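Pyruvate kinase (Toxoplasma gondii, PDB 3GG8) catalyses the last step of glycolysis, transferring the phosphoryl group of phosphoenolpyruvate to ADP to give pyruvate and ATP. Local coordinates at residues F111-K116 against N133-E138; I118-G123 against A185-R190; G221-A226 against T444-Q449; L438-S443 against V459-G464. One frame throughout, in Å; residues are numbered along the deposited sequence.

Interaction 1: F111-K116 against N133-E138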
loop_
_atom_site.group_PDB
_atom_site.type_symbol
_atom_site.label_atom_id
_atom_site.label_comp_id
_atom_site.label_asym_id
_atom_site.label_seq_id
_atom_site.Cartn_x
_atom_site.Cartn_y
_atom_site.Cartn_z
ATOM N N PHE C 111 10.494 5.392 62.186
ATOM C CA PHE C 111 11.705 4.994 62.899
ATOM C C PHE C 111 11.555 3.644 63.587
ATOM O O PHE C 111 10.456 3.258 63.955
ATOM C CB PHE C 111 12.107 6.082 63.904
ATOM C CG PHE C 111 12.464 7.391 63.254
ATOM C CD1 PHE C 111 13.724 7.581 62.697
ATOM C CD2 PHE C 111 11.532 8.424 63.181
ATOM C CE1 PHE C 111 14.057 8.785 62.083
ATOM C CE2 PHE C 111 11.854 9.639 62.571
ATOM C CZ PHE C 111 13.117 9.821 62.022
ATOM N N LEU C 112 12.677 2.946 63.740
ATOM C CA LEU C 112 12.725 1.619 64.343
ATOM C C LEU C 112 13.440 1.653 65.700
ATOM O O LEU C 112 14.325 2.480 65.931
ATOM C CB LEU C 112 13.403 0.624 63.385
ATOM C CG LEU C 112 12.616 0.264 62.110
ATOM C CD1 LEU C 112 13.448 -0.541 61.111
ATOM C CD2 LEU C 112 11.313 -0.473 62.454
ATOM N N LYS C 113 13.053 0.758 66.599
ATOM C CA LYS C 113 13.692 0.704 67.902
ATOM C C LYS C 113 15.199 0.548 67.734
ATOM O O LYS C 113 15.665 -0.234 66.886
ATOM C CB LYS C 113 13.118 -0.411 68.785
ATOM C CG LYS C 113 13.156 -0.024 70.253
ATOM C CD LYS C 113 13.091 -1.200 71.188
ATOM C CE LYS C 113 13.931 -0.918 72.423
ATOM N NZ LYS C 113 14.113 -2.142 73.249
ATOM N N ASP C 114 15.946 1.330 68.518
ATOM C CA ASP C 114 17.416 1.346 68.480
ATOM C C ASP C 114 18.018 1.490 67.072
ATOM O O ASP C 114 19.159 1.090 66.842
ATOM C CB ASP C 114 17.977 0.108 69.202
ATOM C CG ASP C 114 17.660 0.106 70.686
ATOM O OD1 ASP C 114 17.173 -0.927 71.191
ATOM O OD2 ASP C 114 17.889 1.141 71.345
ATOM N N HIS C 115 17.256 2.074 66.142
ATOM C CA HIS C 115 17.652 2.194 64.723
ATOM C C HIS C 115 17.995 0.836 64.080
ATOM O O HIS C 115 18.594 0.772 62.998
ATOM C CB HIS C 115 18.801 3.210 64.542
ATOM C CG HIS C 115 18.570 4.507 65.252
ATOM N ND1 HIS C 115 17.937 5.579 64.659
ATOM C CD2 HIS C 115 18.853 4.890 66.521
ATOM C CE1 HIS C 115 17.844 6.568 65.530
ATOM N NE2 HIS C 115 18.394 6.177 66.668
ATOM N N LYS C 116 17.598 -0.240 64.753
ATOM C CA LYS C 116 17.931 -1.592 64.332
ATOM C C LYS C 116 16.931 -2.067 63.292
ATOM O O LYS C 116 15.720 -1.993 63.522
ATOM C CB LYS C 116 17.933 -2.542 65.532
ATOM N N ASN C 133 5.213 9.477 65.073
ATOM C CA ASN C 133 6.053 9.483 66.277
ATOM C C ASN C 133 6.337 8.075 66.822
ATOM O O ASN C 133 7.228 7.888 67.650
ATOM C CB ASN C 133 5.391 10.313 67.391
ATOM C CG ASN C 133 5.434 11.809 67.125
ATOM O OD1 ASN C 133 6.221 12.298 66.308
ATOM N ND2 ASN C 133 4.580 12.544 67.813
ATOM N N LEU C 134 5.544 7.105 66.373
ATOM C CA LEU C 134 5.638 5.718 66.821
ATOM C C LEU C 134 6.988 5.143 66.413
ATOM O O LEU C 134 7.343 5.134 65.232
ATOM C CB LEU C 134 4.484 4.894 66.211
ATOM C CG LEU C 134 4.064 3.461 66.598
ATOM C CD1 LEU C 134 5.166 2.423 66.381
ATOM C CD2 LEU C 134 3.484 3.383 68.009
ATOM N N ILE C 135 7.740 4.682 67.409
ATOM C CA ILE C 135 9.013 4.001 67.184
ATOM C C ILE C 135 8.702 2.531 66.883
ATOM O O ILE C 135 8.192 1.807 67.746
ATOM C CB ILE C 135 9.958 4.139 68.421
ATOM C CG1 ILE C 135 10.203 5.622 68.781
ATOM C CG2 ILE C 135 11.257 3.361 68.215
ATOM C CD1 ILE C 135 10.786 6.497 67.636
ATOM N N GLY C 136 8.992 2.106 65.659
ATOM C CA GLY C 136 8.583 0.798 65.171
ATOM C C GLY C 136 9.327 -0.414 65.709
ATOM O O GLY C 136 10.381 -0.289 66.328
ATOM N N ASP C 137 8.751 -1.592 65.482
ATOM C CA ASP C 137 9.410 -2.875 65.742
ATOM C C ASP C 137 8.943 -3.893 64.699
ATOM O O ASP C 137 8.328 -3.509 63.705
ATOM C CB ASP C 137 9.160 -3.361 67.176
ATOM C CG ASP C 137 7.683 -3.530 67.497
ATOM O OD1 ASP C 137 7.224 -2.934 68.494
ATOM O OD2 ASP C 137 6.980 -4.267 66.773
ATOM N N GLU C 138 9.221 -5.180 64.928
ATOM C CA GLU C 138 8.945 -6.215 63.924
ATOM C C GLU C 138 7.454 -6.342 63.601
ATOM O O GLU C 138 7.101 -6.720 62.486
ATOM C CB GLU C 138 9.519 -7.574 64.352
ATOM C CG GLU C 138 9.829 -8.516 63.182
ATOM C CD GLU C 138 10.375 -9.871 63.621
ATOM O OE1 GLU C 138 9.973 -10.894 63.026
ATOM O OE2 GLU C 138 11.204 -9.917 64.554
HETATM O O HOH W 1 8.421 6.851 63.369
#
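The phenyl ring of F111 is turned from I135, and CB is the side-chain atom of F111 that meets I135, at 4.0 Å from CD1. R190 lies off one side of the ring, past the CE1 edge; I135 CD1 lies off the other side, well beyond the rim. Two loops of the small B domain of pyruvate kinase, the lid beside the barrel, meet here in an isolated beta bridge between L112 and G136. Both polar backbone atoms of G136 are used: N points to F111 O, at a modelled 2.5 Å that is doubtfully short, and O accepts from K113 N at 2.9 Å. Bonds to the residues before and after L112 are the pattern of a parallel bridge.

Above the bridge, I135 spreads two branches. With chi1 at -57°, CG1 lies beside its own nitrogen and carries CD1 to F111, while CG2 rests 3.6 Å from K113 N. L112 CD2 packs against G136 C at 3.8 Å, a closeness that the missing side chain of G136 permits. Beyond the bridge the first loop turns back, H115 N bonding to L112 O, and E189 receives L112 N and H115 ND1 on its two carboxylate oxygens. At the other end, a water accepts from F111 N and donates to L134 O, 2.8 Å from each.

Interaction 2: I118-G123 against A185-R190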
loop_
_atom_site.group_PDB
_atom_site.type_symbol
_atom_site.label_atom_id
_atom_site.label_comp_id
_atom_site.label_asym_id
_atom_site.label_seq_id
_atom_site.Cartn_x
_atom_site.Cartn_y
_atom_site.Cartn_z
ATOM N N ILE C 118 14.575 -4.488 60.962
ATOM C CA ILE C 118 13.658 -5.558 61.355
ATOM C C ILE C 118 13.456 -6.539 60.207
ATOM O O ILE C 118 13.358 -6.147 59.046
ATOM C CB ILE C 118 12.282 -5.015 61.857
ATOM C CG1 ILE C 118 11.608 -4.138 60.792
ATOM C CG2 ILE C 118 12.462 -4.238 63.150
ATOM C CD1 ILE C 118 10.102 -4.006 60.946
ATOM N N THR C 119 13.393 -7.823 60.525
ATOM C CA THR C 119 13.142 -8.779 59.463
ATOM C C THR C 119 11.758 -9.398 59.637
ATOM O O THR C 119 11.445 -9.956 60.696
ATOM C CB THR C 119 14.279 -9.846 59.298
ATOM O OG1 THR C 119 14.004 -10.976 60.115
ATOM C CG2 THR C 119 15.641 -9.278 59.669
ATOM N N LEU C 120 10.925 -9.256 58.603
ATOM C CA LEU C 120 9.592 -9.847 58.609
ATOM C C LEU C 120 9.583 -11.131 57.810
ATOM O O LEU C 120 10.267 -11.239 56.792
ATOM C CB LEU C 120 8.545 -8.881 58.073
ATOM C CG LEU C 120 8.384 -7.627 58.924
ATOM C CD1 LEU C 120 9.063 -6.455 58.228
ATOM C CD2 LEU C 120 6.921 -7.342 59.186
ATOM N N GLN C 121 8.807 -12.097 58.297
ATOM C CA GLN C 121 8.708 -13.420 57.699
ATOM C C GLN C 121 7.491 -13.481 56.792
ATOM O O GLN C 121 6.464 -12.861 57.082
ATOM C CB GLN C 121 8.531 -14.467 58.803
ATOM C CG GLN C 121 9.546 -15.588 58.767
ATOM C CD GLN C 121 10.899 -15.115 59.238
ATOM O OE1 GLN C 121 11.890 -15.203 58.510
ATOM N NE2 GLN C 121 10.945 -14.569 60.452
ATOM N N GLN C 122 7.590 -14.247 55.708
ATOM C CA GLN C 122 6.444 -14.459 54.824
ATOM C C GLN C 122 5.223 -14.944 55.603
ATOM O O GLN C 122 5.318 -15.872 56.407
ATOM C CB GLN C 122 6.783 -15.437 53.699
ATOM C CG GLN C 122 5.580 -15.768 52.824
ATOM C CD GLN C 122 5.942 -16.529 51.576
ATOM O OE1 GLN C 122 7.002 -16.308 50.983
ATOM N NE2 GLN C 122 5.052 -17.427 51.154
ATOM N N GLY C 123 4.083 -14.298 55.376
ATOM C CA GLY C 123 2.843 -14.677 56.046
ATOM C C GLY C 123 2.714 -14.101 57.448
ATOM O O GLY C 123 1.717 -14.348 58.141
ATOM N N ALA C 185 11.745 -10.484 54.272
ATOM C CA ALA C 185 12.699 -9.406 53.985
ATOM C C ALA C 185 13.187 -8.667 55.238
ATOM O O ALA C 185 12.587 -8.757 56.312
ATOM C CB ALA C 185 12.115 -8.424 52.966
ATOM N N THR C 186 14.295 -7.951 55.082
ATOM C CA THR C 186 14.882 -7.153 56.147
ATOM C C THR C 186 14.782 -5.695 55.743
ATOM O O THR C 186 15.307 -5.292 54.701
ATOM C CB THR C 186 16.359 -7.539 56.381
ATOM O OG1 THR C 186 16.414 -8.846 56.960
ATOM C CG2 THR C 186 17.052 -6.550 57.317
ATOM N N ILE C 187 14.100 -4.898 56.557
ATOM C CA ILE C 187 13.967 -3.476 56.234
ATOM C C ILE C 187 14.602 -2.578 57.298
ATOM O O ILE C 187 14.540 -2.872 58.494
ATOM C CB ILE C 187 12.479 -3.057 55.927
ATOM C CG1 ILE C 187 11.545 -3.452 57.080
ATOM C CG2 ILE C 187 12.009 -3.675 54.597
ATOM C CD1 ILE C 187 10.220 -2.708 57.095
ATOM N N GLY C 188 15.232 -1.501 56.833
ATOM C CA GLY C 188 15.732 -0.446 57.696
ATOM C C GLY C 188 14.653 0.595 57.916
ATOM O O GLY C 188 13.492 0.386 57.553
ATOM N N GLU C 189 15.031 1.720 58.518
ATOM C CA GLU C 189 14.071 2.767 58.856
ATOM C C GLU C 189 14.020 3.880 57.822
ATOM O O GLU C 189 14.995 4.112 57.090
ATOM C CB GLU C 189 14.324 3.334 60.257
ATOM C CG GLU C 189 15.763 3.685 60.601
ATOM C CD GLU C 189 15.890 4.247 62.008
ATOM O OE1 GLU C 189 16.810 5.051 62.253
ATOM O OE2 GLU C 189 15.061 3.907 62.877
ATOM N N ARG C 190 12.871 4.558 57.769
ATOM C CA ARG C 190 12.617 5.633 56.805
ATOM C C ARG C 190 12.897 5.197 55.364
ATOM O O ARG C 190 13.636 5.862 54.622
ATOM C CB ARG C 190 13.425 6.889 57.135
ATOM C CG ARG C 190 13.528 7.201 58.596
ATOM C CD ARG C 190 13.848 8.656 58.789
ATOM N NE ARG C 190 12.662 9.471 58.559
ATOM C CZ ARG C 190 12.606 10.502 57.722
ATOM N NH1 ARG C 190 11.464 11.172 57.574
ATOM N NH2 ARG C 190 13.687 10.865 57.037
#
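A185 O takes two approaches from the opposing strand: the N-H of L120 at 2.9 Å, and the alpha C-H of T119, whose CA lies 3.2 Å away. This carbonyl belongs to a two-stranded antiparallel sheet of the B domain, strands 118-120 and 185-187, whose short axes run at 151° and approach to 4.7 Å. I118 with I187 and L120 with A185 are hydrogen-bonded pairs, each closed by two N-H...O bonds; T119 with T186 is the non-hydrogen-bonded pair between them. I187 N to I118 O is also 2.9 Å, and its reverse partner, I118 N to I187 O, is 3.0 Å.

The side chains divide by face. T119 and T186 lie side by side on the exposed one. On the other, I118, L120, A185 and I187 gather, and the last three also touch L165 of strand 165-172, which ties this small sheet to the larger one of the domain. I118 and I187 both hold CG1 between backbone N and carbonyl carbon (chi1 57° and 55°); as a directly paired couple with the same torsion, they run alongside each other. Their CG1 atoms meet at 3.8 Å, and L120 CD1 reaches I187 CG1 from a slant at 4.1 Å.

Interaction 3: G221-A226 against T444-Q449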
loop_
_atom_site.group_PDB
_atom_site.type_symbol
_atom_site.label_atom_id
_atom_site.label_comp_id
_atom_site.label_asym_id
_atom_site.label_seq_id
_atom_site.Cartn_x
_atom_site.Cartn_y
_atom_site.Cartn_z
ATOM N N GLY C 221 17.673 30.302 34.858
ATOM C CA GLY C 221 17.700 29.929 33.458
ATOM C C GLY C 221 17.428 28.460 33.166
ATOM O O GLY C 221 17.952 27.911 32.190
ATOM N N CYS C 222 16.612 27.809 33.988
ATOM C CA CYS C 222 16.208 26.441 33.652
ATOM C C CYS C 222 15.247 26.506 32.456
ATOM O O CYS C 222 14.415 27.415 32.376
ATOM C CB CYS C 222 15.552 25.760 34.844
ATOM S SG CYS C 222 16.669 25.561 36.236
ATOM N N ASN C 223 15.407 25.578 31.515
ATOM C CA ASN C 223 14.590 25.575 30.302
ATOM C C ASN C 223 13.417 24.615 30.406
ATOM O O ASN C 223 12.420 24.776 29.709
ATOM C CB ASN C 223 15.430 25.252 29.056
ATOM C CG ASN C 223 16.747 25.998 29.040
ATOM O OD1 ASN C 223 17.803 25.420 29.317
ATOM N ND2 ASN C 223 16.692 27.297 28.742
ATOM N N PHE C 224 13.554 23.612 31.270
ATOM C CA PHE C 224 12.508 22.639 31.495
ATOM C C PHE C 224 12.278 22.432 32.982
ATOM O O PHE C 224 13.213 22.521 33.784
ATOM C CB PHE C 224 12.889 21.270 30.907
ATOM C CG PHE C 224 13.032 21.236 29.409
ATOM C CD1 PHE C 224 11.936 20.900 28.595
ATOM C CD2 PHE C 224 14.273 21.459 28.807
ATOM C CE1 PHE C 224 12.059 20.825 27.198
ATOM C CE2 PHE C 224 14.410 21.394 27.407
ATOM C CZ PHE C 224 13.296 21.069 26.605
ATOM N N ILE C 225 11.029 22.126 33.337
ATOM C CA ILE C 225 10.711 21.518 34.622
ATOM C C ILE C 225 10.267 20.073 34.364
ATOM O O ILE C 225 9.361 19.821 33.573
ATOM C CB ILE C 225 9.587 22.267 35.388
ATOM C CG1 ILE C 225 9.835 23.788 35.469
ATOM C CG2 ILE C 225 9.353 21.651 36.772
ATOM C CD1 ILE C 225 11.010 24.258 36.338
ATOM N N ALA C 226 10.934 19.127 35.005
ATOM C CA ALA C 226 10.453 17.757 35.037
ATOM C C ALA C 226 9.773 17.602 36.385
ATOM O O ALA C 226 10.398 17.824 37.411
ATOM C CB ALA C 226 11.599 16.758 34.883
ATOM N N THR C 444 14.267 28.740 22.358
ATOM C CA THR C 444 13.934 27.731 21.344
ATOM C C THR C 444 15.118 26.815 21.037
ATOM O O THR C 444 14.960 25.599 21.010
ATOM C CB THR C 444 13.364 28.360 20.049
ATOM O OG1 THR C 444 12.014 28.757 20.283
ATOM C CG2 THR C 444 13.346 27.371 18.886
ATOM N N ILE C 445 16.297 27.384 20.810
ATOM C CA ILE C 445 17.504 26.571 20.611
ATOM C C ILE C 445 17.761 25.580 21.773
ATOM O O ILE C 445 18.143 24.421 21.538
ATOM C CB ILE C 445 18.731 27.469 20.338
ATOM C CG1 ILE C 445 18.751 27.866 18.867
ATOM C CG2 ILE C 445 20.052 26.772 20.699
ATOM C CD1 ILE C 445 18.733 29.320 18.723
ATOM N N LYS C 446 17.532 26.038 23.004
ATOM C CA LYS C 446 17.651 25.199 24.200
ATOM C C LYS C 446 16.572 24.099 24.273
ATOM O O LYS C 446 16.876 22.956 24.616
ATOM C CB LYS C 446 17.614 26.064 25.475
ATOM C CG LYS C 446 18.763 27.074 25.611
ATOM C CD LYS C 446 19.962 26.461 26.282
ATOM C CE LYS C 446 21.080 27.460 26.492
ATOM N NZ LYS C 446 20.766 28.452 27.555
ATOM N N HIS C 447 15.326 24.448 23.957
ATOM C CA HIS C 447 14.224 23.480 23.968
ATOM C C HIS C 447 14.436 22.339 22.976
ATOM O O HIS C 447 14.003 21.218 23.191
ATOM C CB HIS C 447 12.884 24.174 23.703
ATOM C CG HIS C 447 12.457 25.109 24.795
ATOM N ND1 HIS C 447 11.789 26.291 24.545
ATOM C CD2 HIS C 447 12.602 25.039 26.141
ATOM C CE1 HIS C 447 11.525 26.897 25.687
ATOM N NE2 HIS C 447 12.014 26.163 26.670
ATOM N N LEU C 448 15.139 22.643 21.899
ATOM C CA LEU C 448 15.369 21.712 20.802
ATOM C C LEU C 448 16.430 20.663 21.106
ATOM O O LEU C 448 16.637 19.744 20.315
ATOM C CB LEU C 448 15.758 22.511 19.549
ATOM C CG LEU C 448 14.770 22.794 18.405
ATOM C CD1 LEU C 448 13.301 22.498 18.693
ATOM C CD2 LEU C 448 14.970 24.207 17.892
ATOM N N GLN C 449 17.096 20.791 22.248
ATOM C CA GLN C 449 18.175 19.870 22.617
ATOM C C GLN C 449 17.598 18.524 23.045
ATOM O O GLN C 449 18.324 17.576 23.310
ATOM C CB GLN C 449 19.021 20.463 23.745
ATOM C CG GLN C 449 19.685 21.788 23.387
ATOM C CD GLN C 449 20.595 21.682 22.183
ATOM O OE1 GLN C 449 21.436 20.778 22.092
ATOM N NE2 GLN C 449 20.451 22.624 21.260
HETATM O O HOH W 2 19.832 26.847 30.219
#
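K446 leaves its helix toward N223 and lies across the flat amide of that residue, atom after atom. CB meets N223 ND2 at 3.6 Å, CG follows at 3.8 Å from the same nitrogen, and CD passes 3.9 Å from N223 OD1. The chain bends at chi2 (-88°) and again at chi4, which carries NZ beyond the amide to a water 3.2 Å away. That water donates to both N223 OD1 and G221 O, so the ammonium reaches the loop before the strand through a bridge rather than directly. N223 OD1 has a second donor, the backbone N of I98, and together they fix which way round the amide is set.

One residue on, H447 turns the edge of its imidazole to the face of F224, a T-shaped pair with planes at 74° and centroids 5.5 Å apart. CD2 sits over the phenyl face, near its rim. The phenyl edge in turn meets H447 O, in the ring plane, 3.5 Å from F224 CZ. H447 NE2 makes a weak bond to N223 O at 3.4 Å and another weak one to H249 O.

Here the start of barrel strand 224-227 abuts helix 442-447 of the C-terminal alpha/beta domain. Because the direct polar bond is weak and the lysine is linked through water, the seam between the domains rests at this point chiefly on the aromatic pair and the lysine methylenes.

Interaction 4: L438-S443 against V459-G464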
loop_
_atom_site.group_PDB
_atom_site.type_symbol
_atom_site.label_atom_id
_atom_site.label_comp_id
_atom_site.label_asym_id
_atom_site.label_seq_id
_atom_site.Cartn_x
_atom_site.Cartn_y
_atom_site.Cartn_z
ATOM N N LEU C 438 17.621 26.215 12.661
ATOM C CA LEU C 438 18.178 27.584 12.720
ATOM C C LEU C 438 17.168 28.517 13.353
ATOM O O LEU C 438 15.999 28.540 12.950
ATOM C CB LEU C 438 18.551 28.085 11.328
ATOM C CG LEU C 438 19.487 27.199 10.488
ATOM C CD1 LEU C 438 19.444 27.617 9.025
ATOM C CD2 LEU C 438 20.922 27.236 11.016
ATOM N N SER C 439 17.608 29.278 14.352
ATOM C CA SER C 439 16.690 30.071 15.153
ATOM C C SER C 439 17.383 31.293 15.752
ATOM O O SER C 439 18.559 31.250 16.099
ATOM C CB SER C 439 16.085 29.199 16.259
ATOM O OG SER C 439 14.971 29.820 16.870
ATOM N N ALA C 440 16.656 32.390 15.875
ATOM C CA ALA C 440 17.232 33.559 16.527
ATOM C C ALA C 440 16.919 33.517 18.016
ATOM O O ALA C 440 17.505 34.254 18.800
ATOM C CB ALA C 440 16.722 34.846 15.882
ATOM N N SER C 441 16.007 32.629 18.397
ATOM C CA SER C 441 15.522 32.563 19.767
ATOM C C SER C 441 16.329 31.586 20.623
ATOM O O SER C 441 16.362 30.387 20.355
ATOM C CB SER C 441 14.036 32.227 19.799
ATOM O OG SER C 441 13.739 31.476 20.953
ATOM N N GLU C 442 16.983 32.129 21.646
ATOM C CA GLU C 442 17.830 31.349 22.552
ATOM C C GLU C 442 17.091 30.223 23.295
ATOM O O GLU C 442 17.604 29.095 23.389
ATOM C CB GLU C 442 18.510 32.286 23.559
ATOM C CG GLU C 442 19.817 31.733 24.117
ATOM C CD GLU C 442 20.729 32.813 24.662
ATOM O OE1 GLU C 442 20.988 32.763 25.883
ATOM O OE2 GLU C 442 21.179 33.710 23.892
ATOM N N SER C 443 15.895 30.513 23.809
ATOM C CA SER C 443 15.134 29.501 24.522
ATOM C C SER C 443 14.661 28.381 23.582
ATOM O O SER C 443 14.714 27.204 23.950
ATOM C CB SER C 443 13.996 30.111 25.347
ATOM O OG SER C 443 13.085 30.791 24.521
ATOM N N VAL C 459 21.140 31.902 15.373
ATOM C CA VAL C 459 21.325 32.798 14.250
ATOM C C VAL C 459 20.903 34.207 14.724
ATOM O O VAL C 459 20.085 34.320 15.640
ATOM C CB VAL C 459 20.525 32.199 13.046
ATOM C CG1 VAL C 459 19.242 32.971 12.740
ATOM C CG2 VAL C 459 21.406 32.019 11.844
ATOM N N PRO C 460 21.510 35.289 14.183
ATOM C CA PRO C 460 21.081 36.616 14.673
ATOM C C PRO C 460 19.620 36.985 14.362
ATOM O O PRO C 460 18.990 36.376 13.492
ATOM C CB PRO C 460 22.047 37.594 13.976
ATOM C CG PRO C 460 23.158 36.757 13.449
ATOM C CD PRO C 460 22.588 35.397 13.184
ATOM N N SER C 461 19.097 37.982 15.078
ATOM C CA SER C 461 17.721 38.441 14.893
ATOM C C SER C 461 17.523 39.189 13.573
ATOM O O SER C 461 18.486 39.686 12.978
ATOM C CB SER C 461 17.293 39.338 16.070
ATOM O OG SER C 461 16.899 38.569 17.203
ATOM N N PHE C 462 16.265 39.257 13.133
ATOM C CA PHE C 462 15.819 40.089 11.991
ATOM C C PHE C 462 16.518 39.751 10.673
ATOM O O PHE C 462 16.762 40.628 9.825
ATOM C CB PHE C 462 15.939 41.596 12.306
ATOM C CG PHE C 462 15.553 41.956 13.711
ATOM C CD1 PHE C 462 14.284 41.654 14.201
ATOM C CD2 PHE C 462 16.461 42.601 14.547
ATOM C CE1 PHE C 462 13.924 41.985 15.503
ATOM C CE2 PHE C 462 16.114 42.946 15.857
ATOM C CZ PHE C 462 14.839 42.634 16.337
ATOM N N GLN C 463 16.816 38.467 10.516
ATOM C CA GLN C 463 17.603 37.970 9.408
ATOM C C GLN C 463 16.660 37.396 8.342
ATOM O O GLN C 463 15.720 36.653 8.661
ATOM C CB GLN C 463 18.576 36.896 9.930
ATOM C CG GLN C 463 20.006 36.964 9.407
ATOM C CD GLN C 463 20.634 38.342 9.543
ATOM O OE1 GLN C 463 20.686 38.922 10.631
ATOM N NE2 GLN C 463 21.115 38.876 8.426
ATOM N N GLY C 464 16.907 37.756 7.083
ATOM C CA GLY C 464 16.119 37.241 5.959
ATOM C C GLY C 464 16.279 35.745 5.727
ATOM O O GLY C 464 17.338 35.179 5.983
HETATM O O HOH W 3 19.767 35.740 18.355
#
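In the C-terminal alpha/beta domain, a beta-alpha-beta crossover runs from strand 435-439 through helix 442-447 to the neighbouring parallel strand 454-458, and this contact joins the chain just where the two strands end, S439 being the last residue of one and V459 the first beyond the other. V459 N donates to S439 O at 2.8 Å, with an N-H...O angle of 146°. It is the one direct hydrogen bond between segments 438-443 and 459-464. One residue further on, the backbones still touch through a C-H...O contact: A440 CA stands 3.1 Å from V459 O, and the angle at the hydrogen is 153°. The same carbonyl accepts from a water at 3.1 Å, which also donates to A440 O at 2.7 Å, so the diverging backbones remain linked through solvent.

The side chains mostly pack on backbone: A440 CB lies 3.4 Å from V459 O and 3.6 Å from P460 O, and its only apolar pairing here, with V459 CG1, is a loose 4.4 Å. V459 keeps CG1 alongside the peptide of S439, 3.8 Å from its oxygen.

S439 turns its hydroxyl from V459 to bond T417 O and to receive a weak, long bond from S441 N. S441 is the N-cap of helix 442-447, its OG bonded to T444 N; only A440 and S441 separate the strand from the helix. On the other branch, G464 occupies the N-cap position of helix 465-478, and V468 from that helix packs against both V459 and L438. The contact thus sits where two adjacent strands part, each leading into its own helix.

The four contacts fall into two groups, on the B domain and at the C-terminal domain. Interactions 1 and 2 have centres 12 Å apart and alternate along the chain; E189 from segment 185-190 reaches the loop of interaction 1, so they form one continuous patch of the lid. Interactions 3 and 4 likewise alternate, and both follow interactions 1 and 2 in sequence; their centres are 16 Å apart and they share helix 442-447. Interaction 3 joins the barrel to the alpha/beta domain, and interaction 4 lies within the latter. The centres of interactions 1 and 4 are 60 Å apart, on opposite sides of the chain's centre. The groups do not touch, consistent with a lid built as a separate unit.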